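Attaching and effacing protein, pathogenesis factor (PDB 4E9L) is an Escherichia coli adhesin (FdeC) of the intimin/invasin family, whose row of immunoglobulin-like domains probably helps the bacterium attach to host cells. Local coordinates at residues L316-K321 and G360-T365; P327-K332 and W354-N359; Q374-P379 and A388-L393. All blocks are in the same frame, centred on the assembly; numbering follows the deposited sequence. Where two conformers were deposited one is given.

Contact 1. Residues L316-K321 and G360-T365; sequences LTFTMK and GVYVST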
ATOM      1  N   LEU A 316     -31.537  13.400  27.678  1.00 12.86           N
ATOM      2  CA  LEU A 316     -30.944  14.077  26.525  1.00 13.03           C
ATOM      3  C   LEU A 316     -30.879  13.057  25.406  1.00 15.62           C
ATOM      4  O   LEU A 316     -30.499  11.909  25.661  1.00 15.61           O
ATOM      5  CB  LEU A 316     -29.494  14.570  26.843  1.00 13.14           C
ATOM      6  CG  LEU A 316     -29.357  15.593  27.969  1.00 17.93           C
ATOM      7  CD1 LEU A 316     -27.894  16.050  28.109  1.00 18.85           C
ATOM      8  CD2 LEU A 316     -30.324  16.781  27.778  1.00 19.76           C
ATOM      9  N   THR A 317     -31.248  13.460  24.177  1.00 13.68           N
ATOM     10  CA  THR A 317     -31.156  12.600  22.986  1.00 13.31           C
ATOM     11  C   THR A 317     -30.265  13.298  21.982  1.00 16.96           C
ATOM     12  O   THR A 317     -30.606  14.373  21.477  1.00 15.53           O
ATOM     13  CB  THR A 317     -32.536  12.206  22.409  1.00 19.32           C
ATOM     14  OG1 THR A 317     -33.284  11.525  23.411  1.00 20.39           O
ATOM     15  CG2 THR A 317     -32.408  11.261  21.194  1.00 14.74           C
ATOM     16  N   PHE A 318     -29.096  12.696  21.730  1.00 14.58           N
ATOM     17  CA  PHE A 318     -28.089  13.236  20.839  1.00 14.70           C
ATOM     18  C   PHE A 318     -27.997  12.390  19.573  1.00 18.45           C
ATOM     19  O   PHE A 318     -27.709  11.199  19.663  1.00 16.38           O
ATOM     20  CB  PHE A 318     -26.742  13.375  21.572  1.00 16.06           C
ATOM     21  CG  PHE A 318     -25.588  13.791  20.693  1.00 18.25           C
ATOM     22  CD1 PHE A 318     -25.618  14.999  19.995  1.00 20.69           C
ATOM     23  CD2 PHE A 318     -24.493  12.953  20.517  1.00 22.61           C
ATOM     24  CE1 PHE A 318     -24.564  15.368  19.156  1.00 21.68           C
ATOM     25  CE2 PHE A 318     -23.440  13.319  19.661  1.00 26.10           C
ATOM     26  CZ  PHE A 318     -23.493  14.520  18.978  1.00 23.28           C
ATOM     27  N   THR A 319     -28.316  13.002  18.396  1.00 15.56           N
ATOM     28  CA  THR A 319     -28.296  12.313  17.094  1.00 15.52           C
ATOM     29  C   THR A 319     -27.081  12.815  16.364  1.00 19.72           C
ATOM     30  O   THR A 319     -26.961  14.009  16.113  1.00 19.76           O
ATOM     31  CB  THR A 319     -29.595  12.561  16.312  1.00 24.77           C
ATOM     32  OG1 THR A 319     -30.664  11.994  17.058  1.00 24.18           O
ATOM     33  CG2 THR A 319     -29.568  11.942  14.899  1.00 22.91           C
ATOM     34  N   MET A 320     -26.173  11.914  16.055  1.00 16.98           N
ATOM     35  CA  MET A 320     -24.933  12.306  15.430  1.00 17.84           C
ATOM     36  C   MET A 320     -24.833  11.832  13.977  1.00 18.06           C
ATOM     37  O   MET A 320     -24.989  10.643  13.689  1.00 14.31           O
ATOM     38  CB  MET A 320     -23.770  11.810  16.297  1.00 20.77           C
ATOM     39  CG  MET A 320     -22.426  12.035  15.702  1.00 26.53           C
ATOM     40  SD  MET A 320     -21.097  12.069  16.917  1.00 32.52           S
ATOM     41  CE  MET A 320     -21.199  10.472  17.635  1.00 27.96           C
ATOM     42  N   LYS A 321     -24.590  12.781  13.072  1.00 15.15           N
ATOM     43  CA  LYS A 321     -24.407  12.465  11.657  1.00 15.03           C
ATOM     44  C   LYS A 321     -23.102  13.069  11.095  1.00 17.80           C
ATOM     45  O   LYS A 321     -22.590  14.051  11.646  1.00 14.99           O
ATOM     46  CB  LYS A 321     -25.600  12.973  10.850  1.00 18.78           C
ATOM     47  CG  LYS A 321     -26.874  12.161  11.052  1.00 26.52           C
ATOM     48  CD  LYS A 321     -27.986  12.658  10.133  1.00 37.65           C
ATOM     49  CE  LYS A 321     -29.334  12.055  10.475  1.00 41.32           C
ATOM     50  NZ  LYS A 321     -29.962  12.750  11.616  1.00 58.98           N
ATOM     51  N   GLY A 360     -26.546   5.789  15.633  1.00 14.45           N
ATOM     52  CA  GLY A 360     -26.071   7.168  15.796  1.00 13.16           C
ATOM     53  C   GLY A 360     -26.889   7.988  16.789  1.00 16.45           C
ATOM     54  O   GLY A 360     -26.832   9.218  16.768  1.00 15.64           O
ATOM     55  N   VAL A 361     -27.659   7.329  17.669  1.00 13.03           N
ATOM     56  CA  VAL A 361     -28.510   8.029  18.648  1.00 12.11           C
ATOM     57  C   VAL A 361     -28.018   7.710  20.045  1.00 17.02           C
ATOM     58  O   VAL A 361     -28.033   6.545  20.441  1.00 17.45           O
ATOM     59  CB  VAL A 361     -30.015   7.709  18.484  1.00 16.41           C
ATOM     60  CG1 VAL A 361     -30.848   8.396  19.594  1.00 15.70           C
ATOM     61  CG2 VAL A 361     -30.512   8.107  17.088  1.00 16.84           C
ATOM     62  N   TYR A 362     -27.558   8.739  20.778  1.00 12.72           N
ATOM     63  CA  TYR A 362     -26.989   8.570  22.117  1.00 12.35           C
ATOM     64  C   TYR A 362     -27.884   9.228  23.154  1.00 16.39           C
ATOM     65  O   TYR A 362     -28.345  10.362  22.962  1.00 15.80           O
ATOM     66  CB  TYR A 362     -25.534   9.089  22.175  1.00 12.86           C
ATOM     67  CG  TYR A 362     -24.635   8.491  21.092  1.00 15.22           C
ATOM     68  CD1 TYR A 362     -24.648   8.989  19.786  1.00 15.94           C
ATOM     69  CD2 TYR A 362     -23.747   7.459  21.387  1.00 16.39           C
ATOM     70  CE1 TYR A 362     -23.837   8.429  18.788  1.00 14.83           C
ATOM     71  CE2 TYR A 362     -22.928   6.899  20.403  1.00 16.28           C
ATOM     72  CZ  TYR A 362     -22.975   7.390  19.103  1.00 22.29           C
ATOM     73  OH  TYR A 362     -22.152   6.834  18.140  1.00 16.12           O
ATOM     74  N   VAL A 363     -28.150   8.502  24.250  1.00 12.70           N
ATOM     75  CA  VAL A 363     -29.041   8.997  25.309  1.00 12.32           C
ATOM     76  C   VAL A 363     -28.251   9.145  26.618  1.00 16.77           C
ATOM     77  O   VAL A 363     -27.418   8.290  26.935  1.00 16.25           O
ATOM     78  CB  VAL A 363     -30.304   8.068  25.437  1.00 17.51           C
ATOM     79  CG1 VAL A 363     -31.188   8.461  26.617  1.00 18.08           C
ATOM     80  CG2 VAL A 363     -31.121   8.061  24.140  1.00 17.89           C
ATOM     81  N   SER A 364     -28.487  10.245  27.345  1.00 13.46           N
ATOM     82  CA  SER A 364     -27.877  10.509  28.657  1.00 13.64           C
ATOM     83  C   SER A 364     -28.905  11.163  29.578  1.00 17.13           C
ATOM     84  O   SER A 364     -29.787  11.887  29.121  1.00 17.09           O
ATOM     85  CB  SER A 364     -26.672  11.441  28.523  1.00 18.91           C
ATOM     86  OG  SER A 364     -26.094  11.747  29.784  1.00 29.19           O
ATOM     87  N   THR A 365     -28.762  10.940  30.878  1.00 12.38           N
ATOM     88  CA  THR A 365     -29.634  11.554  31.869  1.00 12.92           C
ATOM     89  C   THR A 365     -28.919  12.787  32.374  1.00 16.62           C
ATOM     90  O   THR A 365     -27.788  12.693  32.867  1.00 16.47           O
ATOM     91  CB  THR A 365     -29.913  10.584  33.034  1.00 19.10           C
ATOM     92  OG1 THR A 365     -30.656   9.454  32.539  1.00 18.32           O
ATOM     93  CG2 THR A 365     -30.685  11.249  34.167  1.00 14.28           C
TER

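Contact 2. Residues P327-K332 and W354-N359; sequences PVTGLK and WTEKGN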
ATOM      1  N   PRO A 327     -25.384   8.136   9.833  1.00 17.19           N
ATOM      2  CA  PRO A 327     -25.351   8.104  11.311  1.00 16.68           C
ATOM      3  C   PRO A 327     -23.955   7.733  11.831  1.00 20.43           C
ATOM      4  O   PRO A 327     -23.307   6.832  11.293  1.00 19.49           O
ATOM      5  CB  PRO A 327     -26.409   7.058  11.681  1.00 18.29           C
ATOM      6  CG  PRO A 327     -26.603   6.227  10.469  1.00 23.62           C
ATOM      7  CD  PRO A 327     -26.229   7.059   9.264  1.00 18.63           C
ATOM      8  N   VAL A 328     -23.456   8.487  12.821  1.00 17.25           N
ATOM      9  CA  VAL A 328     -22.144   8.229  13.399  1.00 16.67           C
ATOM     10  C   VAL A 328     -22.316   7.253  14.578  1.00 20.06           C
ATOM     11  O   VAL A 328     -22.763   7.636  15.661  1.00 18.36           O
ATOM     12  CB  VAL A 328     -21.326   9.500  13.735  1.00 18.85           C
ATOM     13  CG1 VAL A 328     -19.979   9.130  14.380  1.00 18.10           C
ATOM     14  CG2 VAL A 328     -21.118  10.358  12.491  1.00 18.09           C
ATOM     15  N   THR A 329     -22.002   5.980  14.328  1.00 17.71           N
ATOM     16  CA  THR A 329     -22.190   4.893  15.295  1.00 18.41           C
ATOM     17  C   THR A 329     -20.879   4.473  15.996  1.00 22.54           C
ATOM     18  O   THR A 329     -19.805   4.662  15.438  1.00 21.89           O
ATOM     19  CB  THR A 329     -22.945   3.729  14.591  1.00 24.52           C
ATOM     20  OG1 THR A 329     -23.478   2.826  15.545  1.00 25.42           O
ATOM     21  CG2 THR A 329     -22.093   2.980  13.566  1.00 24.28           C
ATOM     22  N   GLY A 330     -21.007   3.902  17.197  1.00 20.58           N
ATOM     23  CA  GLY A 330     -19.899   3.382  17.996  1.00 22.04           C
ATOM     24  C   GLY A 330     -18.928   4.421  18.513  1.00 28.87           C
ATOM     25  O   GLY A 330     -17.778   4.095  18.831  1.00 29.65           O
ATOM     26  N   LEU A 331     -19.389   5.671  18.645  1.00 26.03           N
ATOM     27  CA  LEU A 331     -18.542   6.767  19.078  1.00 27.38           C
ATOM     28  C   LEU A 331     -19.171   7.512  20.243  1.00 34.63           C
ATOM     29  O   LEU A 331     -20.056   8.378  20.061  1.00 35.17           O
ATOM     30  CB  LEU A 331     -18.223   7.685  17.882  1.00 28.17           C
ATOM     31  CG  LEU A 331     -17.432   8.954  18.139  1.00 34.72           C
ATOM     32  CD1 LEU A 331     -16.017   8.651  18.645  1.00 36.61           C
ATOM     33  CD2 LEU A 331     -17.399   9.828  16.891  1.00 34.45           C
ATOM     34  N   LYS A 332     -18.720   7.148  21.446  1.00 30.45           N
ATOM     35  CA  LYS A 332     -19.187   7.753  22.686  1.00 31.31           C
ATOM     36  C   LYS A 332     -18.815   9.239  22.898  1.00 29.25           C
ATOM     37  O   LYS A 332     -17.634   9.603  23.013  1.00 28.72           O
ATOM     38  CB  LYS A 332     -18.840   6.889  23.913  1.00 35.66           C
ATOM     39  CG  LYS A 332     -20.043   6.651  24.835  1.00 47.86           C
ATOM     40  CD  LYS A 332     -21.119   5.730  24.230  1.00 54.87           C
ATOM     41  CE  LYS A 332     -20.879   4.258  24.498  1.00 70.93           C
ATOM     42  NZ  LYS A 332     -20.988   3.921  25.946  1.00 80.18           N
ATOM     43  N   TRP A 354     -23.314   8.131  28.388  1.00 17.53           N
ATOM     44  CA  TRP A 354     -24.072   8.064  27.149  1.00 18.35           C
ATOM     45  C   TRP A 354     -24.261   6.589  26.763  1.00 22.19           C
ATOM     46  O   TRP A 354     -23.312   5.800  26.834  1.00 22.64           O
ATOM     47  CB  TRP A 354     -23.325   8.803  26.013  1.00 17.52           C
ATOM     48  CG  TRP A 354     -23.256  10.294  26.185  1.00 19.02           C
ATOM     49  CD1 TRP A 354     -22.224  11.015  26.718  1.00 22.30           C
ATOM     50  CD2 TRP A 354     -24.264  11.252  25.807  1.00 18.53           C
ATOM     51  NE1 TRP A 354     -22.527  12.359  26.702  1.00 22.63           N
ATOM     52  CE2 TRP A 354     -23.769  12.534  26.135  1.00 22.67           C
ATOM     53  CE3 TRP A 354     -25.546  11.144  25.227  1.00 18.90           C
ATOM     54  CZ2 TRP A 354     -24.511  13.700  25.917  1.00 21.51           C
ATOM     55  CZ3 TRP A 354     -26.276  12.297  24.998  1.00 19.74           C
ATOM     56  CH2 TRP A 354     -25.754  13.562  25.324  1.00 20.74           C
ATOM     57  N   THR A 355     -25.485   6.215  26.365  1.00 17.02           N
ATOM     58  CA  THR A 355     -25.753   4.876  25.853  1.00 17.91           C
ATOM     59  C   THR A 355     -26.239   5.018  24.408  1.00 19.56           C
ATOM     60  O   THR A 355     -27.176   5.777  24.158  1.00 16.38           O
ATOM     61  CB  THR A 355     -26.767   4.120  26.729  1.00 24.79           C
ATOM     62  OG1 THR A 355     -26.277   4.088  28.061  1.00 22.04           O
ATOM     63  CG2 THR A 355     -27.014   2.685  26.234  1.00 24.18           C
ATOM     64  N   GLU A 356     -25.636   4.271  23.468  1.00 17.10           N
ATOM     65  CA  GLU A 356     -26.114   4.343  22.081  1.00 16.92           C
ATOM     66  C   GLU A 356     -27.299   3.385  21.972  1.00 21.97           C
ATOM     67  O   GLU A 356     -27.123   2.169  22.077  1.00 24.09           O
ATOM     68  CB  GLU A 356     -24.986   4.020  21.076  1.00 17.78           C
ATOM     69  CG  GLU A 356     -25.361   4.402  19.654  1.00 22.39           C
ATOM     70  CD  GLU A 356     -24.403   4.018  18.545  1.00 38.14           C
ATOM     71  OE1 GLU A 356     -23.268   3.565  18.833  1.00 24.98           O
ATOM     72  OE2 GLU A 356     -24.789   4.212  17.371  1.00 24.30           O
ATOM     73  N   LYS A 357     -28.510   3.948  21.857  1.00 16.90           N
ATOM     74  CA  LYS A 357     -29.781   3.207  21.854  1.00 17.59           C
ATOM     75  C   LYS A 357     -30.402   3.048  20.454  1.00 24.91           C
ATOM     76  O   LYS A 357     -31.310   2.226  20.247  1.00 25.60           O
ATOM     77  CB  LYS A 357     -30.773   3.865  22.832  1.00 19.02           C
ATOM     78  CG  LYS A 357     -30.314   3.829  24.290  1.00 28.41           C
ATOM     79  CD  LYS A 357     -31.497   3.645  25.233  1.00 36.65           C
ATOM     80  CE  LYS A 357     -31.225   4.044  26.672  1.00 49.30           C
ATOM     81  NZ  LYS A 357     -30.359   3.059  27.372  1.00 63.01           N
ATOM     82  N   GLY A 358     -29.932   3.865  19.529  1.00 21.76           N
ATOM     83  CA  GLY A 358     -30.316   3.802  18.124  1.00 22.25           C
ATOM     84  C   GLY A 358     -29.076   4.019  17.282  1.00 23.82           C
ATOM     85  O   GLY A 358     -28.040   4.431  17.806  1.00 22.39           O
ATOM     86  N   ASN A 359     -29.171   3.768  15.979  1.00 20.41           N
ATOM     87  CA  ASN A 359     -28.057   3.958  15.045  1.00 18.59           C
ATOM     88  C   ASN A 359     -27.662   5.464  14.990  1.00 18.22           C
ATOM     89  O   ASN A 359     -28.409   6.297  14.457  1.00 16.51           O
ATOM     90  CB  ASN A 359     -28.476   3.451  13.666  1.00 22.22           C
ATOM     91  CG  ASN A 359     -27.317   3.220  12.730  1.00 34.26           C
ATOM     92  OD1 ASN A 359     -26.188   3.643  12.972  1.00 30.41           O
ATOM     93  ND2 ASN A 359     -27.582   2.560  11.637  1.00 28.19           N
TER

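Contact 3. Residues Q374-P379 and A388-L393; sequences QLSVMP and AQPLVL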
ATOM      1  N   GLN A 374     -31.512  30.275  32.758  1.00 21.15           N
ATOM      2  CA  GLN A 374     -31.141  29.706  31.483  1.00 20.17           C
ATOM      3  C   GLN A 374     -29.909  28.807  31.575  1.00 21.37           C
ATOM      4  O   GLN A 374     -28.958  29.123  32.299  1.00 20.21           O
ATOM      5  CB  GLN A 374     -31.015  30.828  30.427  1.00 22.09           C
ATOM      6  CG  GLN A 374     -30.951  30.327  29.005  1.00 30.84           C
ATOM      7  CD  GLN A 374     -30.937  31.455  28.004  1.00 46.44           C
ATOM      8  OE1 GLN A 374     -31.976  31.977  27.610  1.00 40.57           O
ATOM      9  NE2 GLN A 374     -29.754  31.822  27.539  1.00 38.02           N
ATOM     10  N   LEU A 375     -29.978  27.620  30.914  1.00 15.51           N
ATOM     11  CA  LEU A 375     -28.873  26.686  30.845  1.00 14.55           C
ATOM     12  C   LEU A 375     -28.574  26.368  29.384  1.00 19.43           C
ATOM     13  O   LEU A 375     -29.454  25.863  28.682  1.00 18.00           O
ATOM     14  CB  LEU A 375     -29.161  25.363  31.603  1.00 13.47           C
ATOM     15  CG  LEU A 375     -28.040  24.294  31.573  1.00 18.29           C
ATOM     16  CD1 LEU A 375     -26.800  24.751  32.380  1.00 19.40           C
ATOM     17  CD2 LEU A 375     -28.514  22.974  32.191  1.00 17.19           C
ATOM     18  N   SER A 376     -27.323  26.629  28.954  1.00 16.10           N
ATOM     19  CA  SER A 376     -26.857  26.320  27.610  0.50 16.18           C
ATOM     20  C   SER A 376     -26.071  25.001  27.707  1.00 19.59           C
ATOM     21  O   SER A 376     -25.153  24.889  28.528  1.00 19.46           O
ATOM     22  CB  SER A 376     -26.012  27.472  27.068  0.50 20.06           C
ATOM     23  OG  SER A 376     -25.091  27.072  26.070  0.50 28.76           O
ATOM     24  N   VAL A 377     -26.482  23.988  26.930  1.00 15.68           N
ATOM     25  CA  VAL A 377     -25.856  22.670  26.961  1.00 13.92           C
ATOM     26  C   VAL A 377     -25.153  22.388  25.619  1.00 18.41           C
ATOM     27  O   VAL A 377     -25.822  22.263  24.585  1.00 17.79           O
ATOM     28  CB  VAL A 377     -26.894  21.559  27.337  1.00 15.80           C
ATOM     29  CG1 VAL A 377     -26.247  20.186  27.383  1.00 16.09           C
ATOM     30  CG2 VAL A 377     -27.580  21.853  28.664  1.00 14.49           C
ATOM     31  N   MET A 378     -23.819  22.270  25.649  1.00 15.11           N
ATOM     32  CA  MET A 378     -23.061  22.016  24.433  1.00 16.09           C
ATOM     33  C   MET A 378     -22.468  20.616  24.448  1.00 20.03           C
ATOM     34  O   MET A 378     -21.532  20.345  25.217  1.00 20.05           O
ATOM     35  CB  MET A 378     -21.996  23.110  24.167  1.00 19.06           C
ATOM     36  CG  MET A 378     -21.121  22.852  22.916  1.00 21.61           C
ATOM     37  SD  MET A 378     -22.012  22.574  21.338  1.00 25.30           S
ATOM     38  CE  MET A 378     -22.641  24.264  21.010  1.00 20.98           C
ATOM     39  N   PRO A 379     -23.032  19.692  23.634  1.00 16.67           N
ATOM     40  CA  PRO A 379     -22.468  18.339  23.571  1.00 15.36           C
ATOM     41  C   PRO A 379     -21.065  18.398  22.956  1.00 19.81           C
ATOM     42  O   PRO A 379     -20.750  19.297  22.148  1.00 18.95           O
ATOM     43  CB  PRO A 379     -23.444  17.581  22.672  1.00 16.40           C
ATOM     44  CG  PRO A 379     -24.025  18.619  21.794  1.00 22.23           C
ATOM     45  CD  PRO A 379     -24.134  19.850  22.658  1.00 18.72           C
ATOM     46  N   ALA A 388     -24.471  22.683  16.090  1.00 19.84           N
ATOM     47  CA  ALA A 388     -24.238  24.062  15.621  1.00 20.75           C
ATOM     48  C   ALA A 388     -24.516  25.093  16.746  1.00 23.30           C
ATOM     49  O   ALA A 388     -23.731  26.029  16.952  1.00 23.30           O
ATOM     50  CB  ALA A 388     -25.117  24.361  14.410  1.00 21.61           C
ATOM     51  N   GLN A 389     -25.635  24.912  17.449  1.00 17.78           N
ATOM     52  CA  GLN A 389     -26.070  25.811  18.527  1.00 18.31           C
ATOM     53  C   GLN A 389     -26.414  24.987  19.762  1.00 22.90           C
ATOM     54  O   GLN A 389     -27.001  23.914  19.625  1.00 21.92           O
ATOM     55  CB  GLN A 389     -27.281  26.670  18.080  1.00 18.99           C
ATOM     56  CG  GLN A 389     -26.929  27.755  17.029  1.00 26.95           C
ATOM     57  CD  GLN A 389     -25.847  28.713  17.492  1.00 34.81           C
ATOM     58  OE1 GLN A 389     -24.938  29.089  16.743  1.00 37.25           O
ATOM     59  NE2 GLN A 389     -25.903  29.110  18.745  1.00 22.54           N
ATOM     60  N   PRO A 390     -26.138  25.484  20.986  1.00 21.00           N
ATOM     61  CA  PRO A 390     -26.397  24.650  22.166  1.00 20.11           C
ATOM     62  C   PRO A 390     -27.866  24.428  22.440  1.00 22.53           C
ATOM     63  O   PRO A 390     -28.711  25.202  21.988  1.00 22.49           O
ATOM     64  CB  PRO A 390     -25.734  25.434  23.309  1.00 21.68           C
ATOM     65  CG  PRO A 390     -25.748  26.863  22.829  1.00 26.74           C
ATOM     66  CD  PRO A 390     -25.448  26.738  21.361  1.00 22.17           C
ATOM     67  N   LEU A 391     -28.165  23.356  23.168  1.00 16.21           N
ATOM     68  CA  LEU A 391     -29.513  23.109  23.603  1.00 16.74           C
ATOM     69  C   LEU A 391     -29.726  24.155  24.716  1.00 19.55           C
ATOM     70  O   LEU A 391     -28.849  24.348  25.565  1.00 19.07           O
ATOM     71  CB  LEU A 391     -29.630  21.674  24.148  1.00 17.18           C
ATOM     72  CG  LEU A 391     -30.841  21.353  25.036  1.00 21.08           C
ATOM     73  CD1 LEU A 391     -32.146  21.492  24.293  1.00 21.33           C
ATOM     74  CD2 LEU A 391     -30.718  19.972  25.611  1.00 21.89           C
ATOM     75  N   VAL A 392     -30.841  24.864  24.667  1.00 16.22           N
ATOM     76  CA  VAL A 392     -31.124  25.903  25.663  1.00 16.66           C
ATOM     77  C   VAL A 392     -32.295  25.456  26.526  1.00 21.35           C
ATOM     78  O   VAL A 392     -33.374  25.180  26.015  1.00 23.72           O
ATOM     79  CB  VAL A 392     -31.365  27.288  25.015  1.00 23.18           C
ATOM     80  CG1 VAL A 392     -31.769  28.334  26.068  1.00 24.10           C
ATOM     81  CG2 VAL A 392     -30.139  27.749  24.206  1.00 23.33           C
ATOM     82  N   LEU A 393     -32.073  25.364  27.824  1.00 16.63           N
ATOM     83  CA  LEU A 393     -33.121  25.011  28.770  1.00 17.49           C
ATOM     84  C   LEU A 393     -33.391  26.199  29.708  1.00 21.76           C
ATOM     85  O   LEU A 393     -32.501  27.022  29.941  1.00 20.72           O
ATOM     86  CB  LEU A 393     -32.731  23.760  29.604  1.00 17.30           C
ATOM     87  CG  LEU A 393     -32.334  22.482  28.844  1.00 21.34           C
ATOM     88  CD1 LEU A 393     -31.848  21.389  29.812  1.00 20.44           C
ATOM     89  CD2 LEU A 393     -33.481  21.947  27.983  1.00 20.98           C
TER

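Contact 1. Residues L316-K321 and G360-T365
F318 and Y362 form an antiparallel hydrogen-bonded pair at the middle of this contact, and their rings lean against each other obliquely on the inner surface of the sheet. They reach it from different rotamers. F318 has CG anti to its backbone N (chi1 174°), whereas the CG of Y362 lies anti to its carbonyl carbon, and the closest ring atoms are F318 CD2 and Y362 CD1, 4.0 Å apart. F318 O also lies at the edge of the tyrosine ring, near its plane. From two residues further on, M320 comes across the tyrosine, its chain bent at chi3 (61°) and its CE set 3.5 Å from Y362 CE1. The other surface of the sheet carries T317, T319, V361 and V363. There T317 CG2 meets V361 CG1 at 3.6 Å, the two side chains crossing at a slant, while T319 OG1 lies 3.9 Å from V361 CG2, these two side by side. Between the two layers the backbones are bonded to each other. F318 N donates to Y362 O and Y362 N to F318 O, both at 2.7 Å, the second bond being almost straight (177°). L316 and S364 make the next such pair, and on the other side M320 N donates to G360 O at 2.9 Å. CA-H...O contacts fill the positions between, including V363 CA to L316 O at 3.3 Å. The polar tips on the inner side are accounted for: Y362 OH bonds V328 O and L331 N, and S364 OG bonds G352 O. The chemistry implies a sheet bonded pair by pair through its backbone, with an apolar inner side whose buried hydroxyls bond main-chain groups and an outer side that mixes threonines and valines.

Contact 2. Residues P327-K332 and W354-N359
T329 and G330 grip the carboxylate of E356 with two bonds, one to each oxygen. T329 OG1 donates to E356 OE2 at 2.6 Å and G330 N to E356 OE1 at 2.8 Å, both on the syn side and each roughly 20° out of the carboxylate plane. The E356 chain is extended, and it meets the side chain of T329 at about a right angle. In T329 it is OG1 that stands anti to the backbone N (chi1 -164°), while CG2 takes the crowded position between the N and the carbonyl carbon. G360 N gives OE2 a further bond, so the carboxylate has three donors, which would be expected to favour its charged form. N359 brings OD1 to 3.6 Å from T329 CB and the same distance from P327 CG, its side chain crossing the proline ring obliquely. At the other end K332 folds back: bends at chi2, chi3 and chi4 curl the chain until NZ lies 3.1 Å from W354 O, nearly in line with the carbonyl, after CD has passed the same oxygen at 3.4 Å. The side chains of K332 and W354 run past one another in opposing senses, CG of K332 lying 4.1 Å from CB of W354. The indole turns off from segment 327-332, and its NE1 bonds D334 O. No helix is near. The segment 327-332 belongs to the loop that joins strand 313-319 to strand 337-339, and it packs against strand 350-358 at the margin of its sheet, where K357 and G358 form a classic beta bulge facing V361 of strand 361-367.

Contact 3. Residues Q374-P379 and A388-L393
The second sheet of the C-terminal immunoglobulin-like domain of this construct contains the antiparallel pairing of strand 373-381 with strand 391-395, in which L375 and V377 face L393 and L391. Both are hydrogen-bonded pairs, and in each the two backbones exchange N-H to O bonds. L375 N donates to L393 O and V377 N to L391 O, each at 2.8 Å; the return bond from L391 N to V377 O is less straight, with an N-H...O angle of 149°. The four side chains lie on the inner side of the sheet. V377 CB sits 4.2 Å from L391 CB, and L393 CD1 comes within 4.4 Å of both L375 CD2 and V377 CG2. L391 and L393 reach strand 300-303 of the facing sheet, while L375 and V377 lie on F338. On the opposite side Q374 crosses V392 at a slant. Its CG, anti to the backbone N (chi1 -166°), lies 3.6 Å from V392 CG1. Just before the paired strand, P390 lies beside M378, whose chain is bent at chi2 and chi3 and carries CE to 3.8 Å from P390 CD, while P390 CB rests 3.4 Å from V377 O. Antiparallel pairing of the last two main strands corresponds to the F and G strands of immunoglobulin-like sandwiches, consistent with an invasin-type domain.

In the fold
All three contacts belong to one immunoglobulin-like domain. Contact 1 joins the two central strands of one sheet and is largely buried; contact 3 joins two strands of the facing sheet and is partly exposed. The two meet across the sandwich, L316 CD2 packing on L391 CD2 at 3.9 Å and F318 on P379. Contact 2, partly buried, lies nearer the surface beside contact 1: its strand 350-358 neighbours strand 361-367, and V328 is tied to both M320 and Y362. The chemistry follows place. The strand pairs combine backbone ladders with apolar inner side chains, whereas the loop in contact 2 is held by a carboxylate and an ammonium that bond a hydroxyl and main-chain groups.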